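Local coordinates for protein KLLA0E08119p (Kluyveromyces lactis, PDB 3VA7) that probably carboxylates urea to urea-1-carboxylate, using ATP, bicarbonate and biotin, in the first step of urea breakdown by the allophanate route, at residues Met1032-Ala1037 with Asp1074-Tyr1079. Sequence-based numbering, arbitrary orientation.
With URE (urea), chain C.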
ATOM      1  N   MET A1032      25.206  -0.237  -8.308  1.00 26.00           N
ATOM      2  CA  MET A1032      24.033   0.467  -8.748  1.00 25.34           C
ATOM      3  C   MET A1032      22.804  -0.021  -8.011  1.00 25.57           C
ATOM      4  O   MET A1032      22.652  -1.215  -7.807  1.00 25.69           O
ATOM      5  CB  MET A1032      23.851   0.216 -10.225  1.00 23.91           C
ATOM      6  CG  MET A1032      22.649   0.926 -10.752  1.00 25.34           C
ATOM      7  SD  MET A1032      21.232  -0.162 -10.935  1.00 32.47           S
ATOM      8  CE  MET A1032      20.120   0.883 -10.156  1.00 28.55           C
ATOM      9  N   CYS A1033      21.908   0.892  -7.634  1.00 25.66           N
ATOM     10  CA  CYS A1033      20.610   0.513  -7.045  1.00 24.67           C
ATOM     11  C   CYS A1033      19.453   1.310  -7.642  1.00 24.03           C
ATOM     12  O   CYS A1033      19.654   2.400  -8.190  1.00 23.61           O
ATOM     13  CB  CYS A1033      20.609   0.698  -5.543  1.00 24.40           C
ATOM     14  SG  CYS A1033      20.390   2.406  -5.017  1.00 29.27           S
ATOM     15  N   ILE A1034      18.258   0.733  -7.580  1.00 23.26           N
ATOM     16  CA  ILE A1034      17.023   1.421  -7.891  1.00 23.30           C
ATOM     17  C   ILE A1034      16.234   1.445  -6.593  1.00 24.07           C
ATOM     18  O   ILE A1034      16.011   0.395  -5.993  1.00 24.08           O
ATOM     19  CB  ILE A1034      16.218   0.697  -8.952  1.00 22.20           C
ATOM     20  CG1 ILE A1034      16.982   0.736 -10.267  1.00 20.39           C
ATOM     21  CG2 ILE A1034      14.885   1.338  -9.093  1.00 20.47           C
ATOM     22  CD1 ILE A1034      16.415  -0.184 -11.357  1.00 16.56           C
ATOM     23  N   TYR A1035      15.863   2.641  -6.120  1.00 24.39           N
ATOM     24  CA  TYR A1035      15.105   2.745  -4.856  1.00 23.64           C
ATOM     25  C   TYR A1035      13.646   2.383  -5.141  1.00 24.15           C
ATOM     26  O   TYR A1035      12.896   3.199  -5.663  1.00 24.25           O
ATOM     27  CB  TYR A1035      15.228   4.137  -4.239  1.00 21.68           C
ATOM     28  CG  TYR A1035      16.593   4.462  -3.686  1.00 20.63           C
ATOM     29  CD1 TYR A1035      17.576   5.002  -4.511  1.00 20.52           C
ATOM     30  CD2 TYR A1035      16.926   4.246  -2.346  1.00 19.59           C
ATOM     31  CE1 TYR A1035      18.852   5.318  -4.055  1.00 16.13           C
ATOM     32  CE2 TYR A1035      18.260   4.575  -1.850  1.00 16.95           C
ATOM     33  CZ  TYR A1035      19.204   5.099  -2.746  1.00 18.80           C
ATOM     34  OH  TYR A1035      20.508   5.439  -2.388  1.00 19.63           O
ATOM     35  N   ASN A1036      13.245   1.152  -4.833  1.00 24.55           N
ATOM     36  CA  ASN A1036      11.872   0.717  -5.183  1.00 25.15           C
ATOM     37  C   ASN A1036      10.750   1.362  -4.375  1.00 24.87           C
ATOM     38  O   ASN A1036       9.589   1.264  -4.777  1.00 25.06           O
ATOM     39  CB  ASN A1036      11.706  -0.817  -5.169  1.00 24.42           C
ATOM     40  CG  ASN A1036      12.423  -1.481  -6.302  1.00 26.00           C
ATOM     41  OD1 ASN A1036      12.798  -0.813  -7.279  1.00 24.91           O
ATOM     42  ND2 ASN A1036      12.606  -2.820  -6.210  1.00 26.75           N
ATOM     43  N   ALA A1037      11.079   1.989  -3.243  1.00 24.56           N
ATOM     44  CA  ALA A1037      10.049   2.595  -2.377  1.00 25.23           C
ATOM     45  C   ALA A1037      10.130   4.133  -2.261  1.00 25.79           C
ATOM     46  O   ALA A1037      11.225   4.703  -2.211  1.00 27.25           O
ATOM     47  CB  ALA A1037      10.120   1.986  -1.014  1.00 24.53           C
ATOM     48  N   ASP A1074      19.802 -11.614 -12.642  1.00 26.33           N
ATOM     49  CA  ASP A1074      19.185 -10.758 -13.648  1.00 27.48           C
ATOM     50  C   ASP A1074      20.062  -9.569 -14.055  1.00 27.57           C
ATOM     51  O   ASP A1074      21.010  -9.131 -13.337  1.00 26.89           O
ATOM     52  CB  ASP A1074      17.866 -10.171 -13.146  1.00 28.17           C
ATOM     53  CG  ASP A1074      16.716 -11.199 -13.120  1.00 30.75           C
ATOM     54  OD1 ASP A1074      16.920 -12.336 -13.625  1.00 31.36           O
ATOM     55  OD2 ASP A1074      15.615 -10.855 -12.597  1.00 30.85           O
ATOM     56  N   GLN A1075      19.680  -9.005 -15.188  1.00 27.58           N
ATOM     57  CA  GLN A1075      20.374  -7.856 -15.748  1.00 28.02           C
ATOM     58  C   GLN A1075      19.446  -6.690 -16.002  1.00 27.75           C
ATOM     59  O   GLN A1075      18.335  -6.830 -16.580  1.00 27.28           O
ATOM     60  CB  GLN A1075      21.062  -8.234 -17.057  1.00 28.50           C
ATOM     61  CG  GLN A1075      22.396  -8.917 -16.870  1.00 32.33           C
ATOM     62  CD  GLN A1075      22.826  -9.721 -18.069  1.00 36.15           C
ATOM     63  OE1 GLN A1075      23.057  -9.175 -19.166  1.00 40.62           O
ATOM     64  NE2 GLN A1075      22.943 -11.032 -17.875  1.00 36.03           N
ATOM     65  N   VAL A1076      19.913  -5.526 -15.586  1.00 27.73           N
ATOM     66  CA  VAL A1076      19.174  -4.295 -15.817  1.00 26.93           C
ATOM     67  C   VAL A1076      19.992  -3.486 -16.737  1.00 27.24           C
ATOM     68  O   VAL A1076      21.186  -3.269 -16.478  1.00 28.71           O
ATOM     69  CB  VAL A1076      18.936  -3.516 -14.502  1.00 26.44           C
ATOM     70  CG1 VAL A1076      18.387  -2.074 -14.774  1.00 22.92           C
ATOM     71  CG2 VAL A1076      17.950  -4.301 -13.619  1.00 24.34           C
ATOM     72  N   GLU A1077      19.361  -3.035 -17.813  1.00 27.54           N
ATOM     73  CA  GLU A1077      19.979  -2.029 -18.753  1.00 28.24           C
ATOM     74  C   GLU A1077      19.161  -0.742 -18.777  1.00 27.21           C
ATOM     75  O   GLU A1077      17.937  -0.782 -18.757  1.00 27.82           O
ATOM     76  CB  GLU A1077      20.136  -2.564 -20.178  1.00 27.48           C
ATOM     77  CG  GLU A1077      21.239  -3.621 -20.335  1.00 32.05           C
ATOM     78  CD  GLU A1077      21.478  -4.036 -21.821  1.00 40.29           C
ATOM     79  OE1 GLU A1077      21.479  -5.251 -22.135  1.00 40.26           O
ATOM     80  OE2 GLU A1077      21.677  -3.128 -22.679  1.00 44.37           O
ATOM     81  N   PHE A1078      19.816   0.400 -18.798  1.00 26.35           N
ATOM     82  CA  PHE A1078      19.045   1.641 -18.911  1.00 26.68           C
ATOM     83  C   PHE A1078      18.957   2.231 -20.344  1.00 27.27           C
ATOM     84  O   PHE A1078      19.922   2.137 -21.124  1.00 27.28           O
ATOM     85  CB  PHE A1078      19.604   2.665 -17.954  1.00 25.96           C
ATOM     86  CG  PHE A1078      19.339   2.352 -16.519  1.00 23.06           C
ATOM     87  CD1 PHE A1078      20.391   2.333 -15.609  1.00 19.50           C
ATOM     88  CD2 PHE A1078      18.035   2.109 -16.081  1.00 16.15           C
ATOM     89  CE1 PHE A1078      20.154   2.029 -14.270  1.00 19.68           C
ATOM     90  CE2 PHE A1078      17.774   1.839 -14.775  1.00 17.87           C
ATOM     91  CZ  PHE A1078      18.827   1.787 -13.828  1.00 19.04           C
ATOM     92  N   TYR A1079      17.798   2.799 -20.689  1.00 27.11           N
ATOM     93  CA  TYR A1079      17.673   3.599 -21.914  1.00 27.01           C
ATOM     94  C   TYR A1079      17.141   5.004 -21.611  1.00 27.86           C
ATOM     95  O   TYR A1079      16.306   5.195 -20.699  1.00 28.38           O
ATOM     96  CB  TYR A1079      16.864   2.876 -23.026  1.00 27.17           C
ATOM     97  CG  TYR A1079      15.371   2.688 -22.768  1.00 25.13           C
ATOM     98  CD1 TYR A1079      14.453   3.696 -23.098  1.00 21.59           C
ATOM     99  CD2 TYR A1079      14.888   1.496 -22.178  1.00 24.22           C
ATOM    100  CE1 TYR A1079      13.127   3.541 -22.841  1.00 23.15           C
ATOM    101  CE2 TYR A1079      13.541   1.311 -21.923  1.00 22.22           C
ATOM    102  CZ  TYR A1079      12.665   2.326 -22.260  1.00 25.45           C
ATOM    103  OH  TYR A1079      11.336   2.149 -22.010  1.00 24.98           O
TER
HETATM  104  C   URE C1902      21.243   2.580  -0.474  1.00 40.09           C
HETATM  105  O   URE C1902      20.802   1.913  -1.445  1.00 39.84           O
HETATM  106  N1  URE C1902      20.878   3.817  -0.248  1.00 39.48           N
HETATM  107  N2  URE C1902      22.134   2.157   0.435  1.00 40.68           N
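M1032, I1034, V1076 and F1078 meet in the apolar core between two strands of the mixed β-sheet in the carboxyltransferase part of urea carboxylase. The strand axes lie 10.3 Å apart and cross at 82°, too far for backbone pairing, so side chains bridge the gap. With chi1 at -180° the long, flexible M1032 chain leaves the strand opposite its own N, and bends at the next two torsions bring CE to the edge of the F1078 ring, in its plane, with CE 4.0 Å from CZ. Its SD stands 5.3 Å from the ring centroid, 72° off the normal, an oblique Met-aromatic contact. C1033 turns the other way, toward the pocket, where its small side chain leaves SG 3.6 Å from the urea O. I1034, pointing back into the core, reaches F1078 CZ with CD1 (4.0 Å) and meets V1076 CG1 with the same methyl. Y1035, just past the strand's end, joins C1033 in the urea site, where a hydroxyl on a rigid ring can accept a weak hydrogen bond from urea N1 while also bonding R1017 and the backbone N of Y1044. A phenylalanine here would probably leave urea N1 without this acceptor and R1017 without its hydroxyl mate. Within its own strand, V1076 lays CG1 over one face of the F1078 ring, 3.9 Å above the plane and offset toward the rim.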